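Local coordinates for protein beta-N-acetylhexosaminidase (Beutenbergia cavernae, PDB 5BU9) that probably hydrolyses terminal non-reducing N-acetyl-D-hexosamine residues from N-acetyl-beta-D-hexosaminides, as a member of glycosyl hydrolase family 3, at residues V11-M16 and E67-V72; V27-I32 and T61-D66; A55-L60 and L74-D79. All coordinates share one frame; numbering follows the deposited sequence.

Contact 1. Residues V11-M16 and E67-V72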
loop_
_atom_site.group_PDB
_atom_site.type_symbol
_atom_site.label_atom_id
_atom_site.label_comp_id
_atom_site.label_asym_id
_atom_site.label_seq_id
_atom_site.Cartn_x
_atom_site.Cartn_y
_atom_site.Cartn_z
ATOM N N VAL A 11 -4.267 -5.639 -16.876
ATOM C CA VAL A 11 -4.697 -4.396 -16.266
ATOM C C VAL A 11 -5.324 -4.687 -14.892
ATOM O O VAL A 11 -4.995 -4.041 -13.896
ATOM C CB VAL A 11 -5.673 -3.656 -17.164
ATOM C CG1 VAL A 11 -6.262 -2.494 -16.403
ATOM C CG2 VAL A 11 -4.957 -3.155 -18.381
ATOM N N GLY A 12 -6.193 -5.690 -14.838
ATOM C CA GLY A 12 -6.858 -6.062 -13.605
ATOM C C GLY A 12 -5.867 -6.331 -12.497
ATOM O O GLY A 12 -6.114 -5.990 -11.344
ATOM N N GLN A 13 -4.710 -6.885 -12.831
ATOM C CA GLN A 13 -3.697 -7.116 -11.795
ATOM C C GLN A 13 -3.099 -5.846 -11.169
ATOM O O GLN A 13 -2.461 -5.937 -10.115
ATOM C CB GLN A 13 -2.553 -7.955 -12.368
ATOM C CG GLN A 13 -2.983 -9.303 -12.757
ATOM C CD GLN A 13 -3.354 -10.146 -11.564
ATOM O OE1 GLN A 13 -2.588 -10.250 -10.603
ATOM N NE2 GLN A 13 -4.542 -10.740 -11.609
ATOM N N LEU A 14 -3.259 -4.699 -11.851
ATOM C CA LEU A 14 -2.721 -3.396 -11.423
ATOM C C LEU A 14 -3.664 -2.640 -10.476
ATOM O O LEU A 14 -3.437 -1.461 -10.157
ATOM C CB LEU A 14 -2.406 -2.527 -12.652
ATOM C CG LEU A 14 -1.565 -3.177 -13.762
ATOM C CD1 LEU A 14 -1.207 -2.118 -14.802
ATOM C CD2 LEU A 14 -0.296 -3.840 -13.197
ATOM N N PHE A 15 -4.724 -3.309 -10.018
ATOM C CA PHE A 15 -5.663 -2.677 -9.093
ATOM C C PHE A 15 -5.867 -3.466 -7.799
ATOM O O PHE A 15 -5.815 -4.699 -7.780
ATOM C CB PHE A 15 -7.014 -2.462 -9.767
ATOM C CG PHE A 15 -7.026 -1.324 -10.746
ATOM C CD1 PHE A 15 -6.562 -1.502 -12.048
ATOM C CD2 PHE A 15 -7.506 -0.084 -10.376
ATOM C CE1 PHE A 15 -6.574 -0.462 -12.961
ATOM C CE2 PHE A 15 -7.530 0.974 -11.284
ATOM C CZ PHE A 15 -7.067 0.785 -12.580
HETATM N N MSE A 16 -6.090 -2.728 -6.716
HETATM C CA MSE A 16 -6.438 -3.319 -5.438
HETATM C C MSE A 16 -7.752 -2.684 -4.964
HETATM O O MSE A 16 -7.796 -1.495 -4.651
HETATM C CB MSE A 16 -5.305 -3.139 -4.414
HETATM C CG MSE A 16 -5.559 -3.903 -3.088
HETATM SE SE MSE A 16 -4.089 -3.736 -1.815
HETATM C CE MSE A 16 -3.006 -5.231 -2.417
ATOM N N GLU A 67 -11.393 -17.224 -16.061
ATOM C CA GLU A 67 -12.013 -16.085 -16.713
ATOM C C GLU A 67 -11.840 -14.776 -15.932
ATOM O O GLU A 67 -11.707 -13.716 -16.523
ATOM C CB GLU A 67 -13.494 -16.374 -16.933
ATOM C CG GLU A 67 -14.214 -15.284 -17.689
ATOM C CD GLU A 67 -15.493 -15.795 -18.288
ATOM O OE1 GLU A 67 -15.686 -17.029 -18.246
ATOM O OE2 GLU A 67 -16.297 -14.979 -18.790
ATOM N N ALA A 68 -11.820 -14.844 -14.606
ATOM C CA ALA A 68 -11.670 -13.628 -13.811
ATOM C C ALA A 68 -10.233 -13.091 -13.824
ATOM O O ALA A 68 -9.997 -11.959 -14.212
ATOM C CB ALA A 68 -12.118 -13.874 -12.392
ATOM N N THR A 69 -9.277 -13.908 -13.401
ATOM C CA THR A 69 -7.907 -13.438 -13.200
ATOM C C THR A 69 -6.877 -14.395 -13.809
ATOM O O THR A 69 -5.708 -14.405 -13.395
ATOM C CB THR A 69 -7.582 -13.276 -11.698
ATOM O OG1 THR A 69 -7.679 -14.558 -11.066
ATOM C CG2 THR A 69 -8.575 -12.366 -11.031
ATOM N N GLY A 70 -7.311 -15.227 -14.755
ATOM C CA GLY A 70 -6.427 -16.240 -15.332
ATOM C C GLY A 70 -5.917 -17.217 -14.282
ATOM O O GLY A 70 -4.843 -17.819 -14.442
ATOM N N GLY A 71 -6.702 -17.382 -13.214
ATOM C CA GLY A 71 -6.338 -18.256 -12.116
ATOM C C GLY A 71 -5.317 -17.662 -11.152
ATOM O O GLY A 71 -4.949 -18.296 -10.172
ATOM N N VAL A 72 -4.855 -16.445 -11.417
ATOM C CA VAL A 72 -3.903 -15.790 -10.530
ATOM C C VAL A 72 -4.547 -15.461 -9.181
ATOM O O VAL A 72 -5.627 -14.869 -9.124
ATOM C CB VAL A 72 -3.343 -14.543 -11.178
ATOM C CG1 VAL A 72 -2.490 -13.769 -10.175
ATOM C CG2 VAL A 72 -2.503 -14.957 -12.384
HETATM O O HOH W 1 -5.359 -12.110 -9.089
#
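Gln-13 meets Thr-69 and Val-72 where two backbone turns face each other, a type I turn running from Gly-12 to Phe-15 and a type I' turn from Thr-69 to Val-72. Each turn is closed by its own backbone hydrogen bond, Phe-15 N to Gly-12 O and Val-72 N to Thr-69 O, and no direct hydrogen bond joins the two segments. The middle of the second turn is Gly-70 and Gly-71, both with positive phi, as the type I' geometry requires. Between the turns it is the glutamine side chain that reaches over. Its chain is bent at chi2 (-68°), which swings the amide onto Val-72, with Gln-13 OE1 3.5 Å from Val-72 CG1. The amide nitrogen NE2 of Gln-13 comes within 4.0 Å of Thr-69 CB, the two side chains crossing at about a right angle. A water accepts from Gln-13 NE2 at 3.0 Å and lies 2.8 Å from Val-72 O, to which it can donate, though other acceptors compete for its protons. Thr-69 OG1 donates to Val-72 O at 2.8 Å, tilted 15° from the carbonyl plane, a firm partner within the same segment. Gln-13 OE1 is taken up by Lys-337 NZ, which, with the water at NE2, supports the modelled way round of the amide. With an alanine at this position, the water would probably lose its donor and Lys-337 a partner, and a gap would be likely to open beside Val-72. Leu-334 of helix 320-336 touches both Gln-13 and Val-72. The turn leading into strand 15-20 thus meets the turn after helix 66-69, which leads toward strand 75-82, at the N-terminal end of the strands, where the alpha-to-beta connections of a TIM barrel lie.

Contact 2. Residues V27-I32 and T61-D66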
loop_
_atom_site.group_PDB
_atom_site.type_symbol
_atom_site.label_atom_id
_atom_site.label_comp_id
_atom_site.label_asym_id
_atom_site.label_seq_id
_atom_site.Cartn_x
_atom_site.Cartn_y
_atom_site.Cartn_z
ATOM N N VAL A 27 -19.819 -5.104 -4.715
ATOM C CA VAL A 27 -19.014 -4.223 -5.591
ATOM C C VAL A 27 -17.597 -4.780 -5.806
ATOM O O VAL A 27 -17.041 -4.709 -6.917
ATOM C CB VAL A 27 -18.947 -2.739 -5.042
ATOM C CG1 VAL A 27 -18.324 -2.675 -3.633
ATOM C CG2 VAL A 27 -18.172 -1.813 -6.016
ATOM N N THR A 28 -17.012 -5.317 -4.744
ATOM C CA THR A 28 -15.670 -5.909 -4.803
ATOM C C THR A 28 -15.659 -7.225 -5.583
ATOM O O THR A 28 -14.793 -7.467 -6.405
ATOM C CB THR A 28 -15.153 -6.154 -3.402
ATOM O OG1 THR A 28 -15.341 -4.949 -2.664
ATOM C CG2 THR A 28 -13.668 -6.516 -3.415
ATOM N N LEU A 29 -16.637 -8.072 -5.303
ATOM C CA LEU A 29 -16.815 -9.309 -6.026
ATOM C C LEU A 29 -17.033 -9.039 -7.525
ATOM O O LEU A 29 -16.476 -9.717 -8.359
ATOM C CB LEU A 29 -17.997 -10.095 -5.434
ATOM C CG LEU A 29 -17.819 -10.667 -4.023
ATOM C CD1 LEU A 29 -19.098 -11.368 -3.575
ATOM C CD2 LEU A 29 -16.658 -11.650 -3.964
ATOM N N ASP A 30 -17.857 -8.055 -7.859
ATOM C CA ASP A 30 -18.006 -7.661 -9.245
ATOM C C ASP A 30 -16.696 -7.136 -9.832
ATOM O O ASP A 30 -16.408 -7.375 -10.998
ATOM C CB ASP A 30 -19.073 -6.570 -9.408
ATOM C CG ASP A 30 -20.508 -7.060 -9.069
ATOM O OD1 ASP A 30 -20.767 -8.293 -9.078
ATOM O OD2 ASP A 30 -21.362 -6.178 -8.794
ATOM N N ALA A 31 -15.929 -6.384 -9.051
ATOM C CA ALA A 31 -14.666 -5.816 -9.546
ATOM C C ALA A 31 -13.745 -6.953 -9.968
ATOM O O ALA A 31 -13.148 -6.872 -11.024
ATOM C CB ALA A 31 -14.004 -4.951 -8.510
ATOM N N ILE A 32 -13.679 -8.024 -9.168
ATOM C CA ILE A 32 -12.918 -9.212 -9.523
ATOM C C ILE A 32 -13.494 -9.953 -10.742
ATOM O O ILE A 32 -12.767 -10.303 -11.664
ATOM C CB ILE A 32 -12.835 -10.194 -8.353
ATOM C CG1 ILE A 32 -12.186 -9.557 -7.144
ATOM C CG2 ILE A 32 -12.050 -11.413 -8.751
ATOM C CD1 ILE A 32 -12.267 -10.458 -5.922
ATOM N N THR A 61 -11.716 -14.983 -2.481
ATOM C CA THR A 61 -10.772 -15.797 -3.231
ATOM C C THR A 61 -11.566 -16.771 -4.094
ATOM O O THR A 61 -11.078 -17.249 -5.103
ATOM C CB THR A 61 -9.767 -16.561 -2.320
ATOM O OG1 THR A 61 -10.471 -17.322 -1.342
ATOM C CG2 THR A 61 -8.843 -15.593 -1.611
ATOM N N ALA A 62 -12.814 -17.025 -3.712
ATOM C CA ALA A 62 -13.662 -17.924 -4.493
ATOM C C ALA A 62 -14.036 -17.291 -5.840
ATOM O O ALA A 62 -14.535 -17.961 -6.729
ATOM C CB ALA A 62 -14.906 -18.290 -3.712
ATOM N N ALA A 63 -13.798 -15.996 -5.989
ATOM C CA ALA A 63 -14.123 -15.334 -7.234
ATOM C C ALA A 63 -12.963 -15.438 -8.200
ATOM O O ALA A 63 -13.109 -15.067 -9.356
ATOM C CB ALA A 63 -14.488 -13.869 -6.993
ATOM N N VAL A 64 -11.809 -15.935 -7.753
ATOM C CA VAL A 64 -10.726 -16.110 -8.718
ATOM C C VAL A 64 -11.056 -17.375 -9.466
ATOM O O VAL A 64 -11.359 -18.411 -8.879
ATOM C CB VAL A 64 -9.258 -16.124 -8.114
ATOM C CG1 VAL A 64 -9.096 -15.209 -6.913
ATOM C CG2 VAL A 64 -8.708 -17.501 -7.853
ATOM N N THR A 65 -11.081 -17.213 -10.782
ATOM C CA THR A 65 -11.360 -18.235 -11.787
ATOM C C THR A 65 -10.418 -17.921 -12.931
ATOM O O THR A 65 -9.731 -16.889 -12.899
ATOM C CB THR A 65 -12.798 -18.185 -12.321
ATOM O OG1 THR A 65 -13.026 -16.900 -12.930
ATOM C CG2 THR A 65 -13.801 -18.390 -11.198
ATOM N N ASP A 66 -10.409 -18.777 -13.947
ATOM C CA ASP A 66 -9.578 -18.535 -15.103
ATOM C C ASP A 66 -10.084 -17.314 -15.906
ATOM O O ASP A 66 -9.304 -16.479 -16.376
ATOM C CB ASP A 66 -9.514 -19.785 -16.004
ATOM C CG ASP A 66 -8.416 -19.664 -17.057
ATOM O OD1 ASP A 66 -7.226 -19.819 -16.686
ATOM O OD2 ASP A 66 -8.730 -19.369 -18.237
#
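Ala-63, Ile-32 and Leu-29 carry this contact, in which a helix of the TIM-barrel domain packs against the connection that leaves the next helix. Helix 26-35 follows strand 15-20 in a beta-alpha unit, and the residues opposite lie between helices 50-61 and 66-69. Ala-63 buries 61 Å² and Ile-32 51 Å², well above the 20 Å² of Leu-29. The backbones come nearest at the same place, with Ile-32 CA and Ala-63 CA 6.6 Å apart. Both Ala-63 and Ile-32 start out toward the opposing segment, so the methyl CB of the alanine is met by a branch of the isoleucine. That branch is CG2, anti to the backbone N because chi1 is -59°, and Ile-32 CG2 sits 3.9 Å from Ala-63 CB. Leu-29 adds a looser touch from one helical turn earlier. The interaction is apolar, without a hydrogen bond between the segments. The connection is shaped by a type I turn from Thr-61 to Val-64, closed by Val-64 N to Thr-61 O at 3.0 Å, which places Ala-63 within the turn. Farther on, Thr-65 is the N-cap of helix 66-69, its OG1 bonded to Ala-68 N. Behind Ile-32 lie Val-40 of strand 39-43 and Leu-74, so this side chain also faces the barrel layer. At the outer end of the patch, Leu-29 CD2 stands 4.3 Å from Ala-63 CB.

Contact 3. Residues A55-L60 and L74-D79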
loop_
_atom_site.group_PDB
_atom_site.type_symbol
_atom_site.label_atom_id
_atom_site.label_comp_id
_atom_site.label_asym_id
_atom_site.label_seq_id
_atom_site.Cartn_x
_atom_site.Cartn_y
_atom_site.Cartn_z
ATOM N N ALA A 55 -13.656 -16.127 6.641
ATOM C CA ALA A 55 -14.845 -16.466 5.846
ATOM C C ALA A 55 -15.123 -15.379 4.783
ATOM O O ALA A 55 -15.553 -15.669 3.672
ATOM C CB ALA A 55 -16.022 -16.662 6.728
ATOM N N VAL A 56 -14.837 -14.130 5.125
ATOM C CA VAL A 56 -14.903 -13.028 4.179
ATOM C C VAL A 56 -13.900 -13.232 3.051
ATOM O O VAL A 56 -14.248 -13.159 1.877
ATOM C CB VAL A 56 -14.653 -11.691 4.886
ATOM C CG1 VAL A 56 -14.421 -10.595 3.862
ATOM C CG2 VAL A 56 -15.832 -11.367 5.855
ATOM N N VAL A 57 -12.648 -13.485 3.417
ATOM C CA VAL A 57 -11.606 -13.676 2.441
ATOM C C VAL A 57 -11.932 -14.871 1.545
ATOM O O VAL A 57 -11.737 -14.814 0.327
ATOM C CB VAL A 57 -10.267 -13.841 3.119
ATOM C CG1 VAL A 57 -9.171 -14.179 2.082
ATOM C CG2 VAL A 57 -9.925 -12.553 3.863
ATOM N N GLU A 58 -12.455 -15.939 2.136
ATOM C CA GLU A 58 -12.795 -17.130 1.358
ATOM C C GLU A 58 -13.770 -16.774 0.218
ATOM O O GLU A 58 -13.622 -17.270 -0.892
ATOM C CB GLU A 58 -13.368 -18.238 2.277
ATOM C CG GLU A 58 -14.635 -18.979 1.774
ATOM C CD GLU A 58 -14.420 -19.818 0.503
ATOM O OE1 GLU A 58 -13.249 -20.046 0.104
ATOM O OE2 GLU A 58 -15.437 -20.235 -0.109
ATOM N N GLN A 59 -14.748 -15.910 0.480
ATOM C CA GLN A 59 -15.690 -15.490 -0.552
ATOM C C GLN A 59 -15.017 -14.722 -1.686
ATOM O O GLN A 59 -15.416 -14.815 -2.859
ATOM C CB GLN A 59 -16.778 -14.612 0.046
ATOM C CG GLN A 59 -17.566 -15.226 1.166
ATOM C CD GLN A 59 -18.701 -14.312 1.608
ATOM O OE1 GLN A 59 -19.574 -13.947 0.807
ATOM N NE2 GLN A 59 -18.685 -13.923 2.881
ATOM N N LEU A 60 -14.013 -13.935 -1.318
ATOM C CA LEU A 60 -13.292 -13.123 -2.284
ATOM C C LEU A 60 -12.415 -14.047 -3.122
ATOM O O LEU A 60 -12.378 -13.928 -4.338
ATOM C CB LEU A 60 -12.462 -12.030 -1.589
ATOM C CG LEU A 60 -13.228 -11.013 -0.698
ATOM C CD1 LEU A 60 -12.278 -10.124 0.099
ATOM C CD2 LEU A 60 -14.102 -10.148 -1.558
ATOM N N LEU A 74 -5.355 -13.793 -5.442
ATOM C CA LEU A 74 -5.419 -12.439 -4.912
ATOM C C LEU A 74 -4.264 -12.157 -3.961
ATOM O O LEU A 74 -3.877 -13.014 -3.172
ATOM C CB LEU A 74 -6.741 -12.223 -4.163
ATOM C CG LEU A 74 -8.056 -12.514 -4.898
ATOM C CD1 LEU A 74 -9.286 -12.316 -3.986
ATOM C CD2 LEU A 74 -8.121 -11.629 -6.157
ATOM N N LEU A 75 -3.709 -10.956 -4.057
ATOM C CA LEU A 75 -3.089 -10.322 -2.912
ATOM C C LEU A 75 -4.271 -9.868 -2.022
ATOM O O LEU A 75 -5.224 -9.209 -2.489
ATOM C CB LEU A 75 -2.185 -9.151 -3.327
ATOM C CG LEU A 75 -0.838 -9.591 -3.902
ATOM C CD1 LEU A 75 -0.134 -8.438 -4.592
ATOM C CD2 LEU A 75 0.070 -10.178 -2.817
ATOM N N VAL A 76 -4.245 -10.286 -0.761
ATOM C CA VAL A 76 -5.285 -9.922 0.190
ATOM C C VAL A 76 -4.618 -9.092 1.280
ATOM O O VAL A 76 -3.847 -9.610 2.094
ATOM C CB VAL A 76 -5.980 -11.159 0.795
ATOM C CG1 VAL A 76 -7.142 -10.716 1.616
ATOM C CG2 VAL A 76 -6.405 -12.136 -0.280
ATOM N N ALA A 77 -4.900 -7.804 1.269
ATOM C CA ALA A 77 -4.208 -6.862 2.119
ATOM C C ALA A 77 -5.137 -6.298 3.142
ATOM O O ALA A 77 -6.352 -6.272 2.923
ATOM C CB ALA A 77 -3.629 -5.710 1.270
ATOM N N THR A 78 -4.579 -5.807 4.245
ATOM C CA THR A 78 -5.339 -4.911 5.118
ATOM C C THR A 78 -4.347 -3.943 5.772
ATOM O O THR A 78 -3.138 -4.037 5.550
ATOM C CB THR A 78 -6.186 -5.672 6.190
ATOM O OG1 THR A 78 -7.006 -4.738 6.887
ATOM C CG2 THR A 78 -5.306 -6.356 7.201
ATOM N N ASP A 79 -4.870 -2.997 6.536
ATOM C CA ASP A 79 -4.059 -2.061 7.322
ATOM C C ASP A 79 -3.865 -2.546 8.745
ATOM O O ASP A 79 -4.686 -2.190 9.619
ATOM C CB ASP A 79 -4.722 -0.673 7.404
ATOM C CG ASP A 79 -4.398 0.227 6.212
ATOM O OD1 ASP A 79 -3.588 -0.155 5.327
ATOM O OD2 ASP A 79 -4.966 1.340 6.175
#
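Val-57 and Val-76 point at each other tip to tip, the helix-on-strand packing of a TIM barrel, in which helix 50-61 lies against the outer side of strand 75-82. Their CA atoms, Val-57 CA and Val-76 CA, are 7.7 Å apart. With each CB directed across the interface and CG1 anti to the backbone N (chi1 175° in Val-57, -173° in Val-76), the methyls of the two forks meet end on. Val-76 CG1 is touched by both branches of its partner, at 4.0 Å from Val-57 CG1 and 4.0 Å from Val-57 CG2. The second pair meets differently. Leu-74 sends its CD1 methyl against the backbone end of Leu-60 instead of against the tip of that side chain: Leu-74 CD1 lies 4.0 Å from Leu-60 CB. Leu-60, in the last turn of helix 50-61, turns its own branches elsewhere, to Val-40 of strand 39-43, Thr-19 of strand 15-20, and Thr-28 and Leu-29 of helix 26-35. Val-40 also touches Leu-74 and Val-76, so one residue of the adjacent strand meets three of the four. All four touching residues are buried and hydrocarbon in their side chains, and no hydrogen bond crosses between the segments. The strand is held instead by backbone bonds from Leu-75 and Ala-77 to strand 39-43. The shortest approach of all is that of Leu-74 CD1 to the carbonyl oxygen Leu-60 O, 3.5 Å.

How the contacts relate
Contact 3 is buried helix-on-strand packing, contact 2 a partly buried meeting of helix and connection, and contact 1 a buried meeting of two turns. Contacts 2 and 3 are apolar, whereas contact 1 adds a glutamine amide and a water. One run of chain serves all three: helix 50-61 enters contact 3, its connection to helix 66-69 supplies contact 2, and the turn after that helix supplies contact 1. Contacts 2 and 3 adjoin, about 11 Å between centres; contacts 1 and 2 are about 9 Å apart, and Gly-71 N probably bonds to Thr-65 O. Contacts 1 and 3 each reach the barrel sheet through one segment, by strands 15-20 and 75-82, where selenomethionine Met-16 packs on Ala-77.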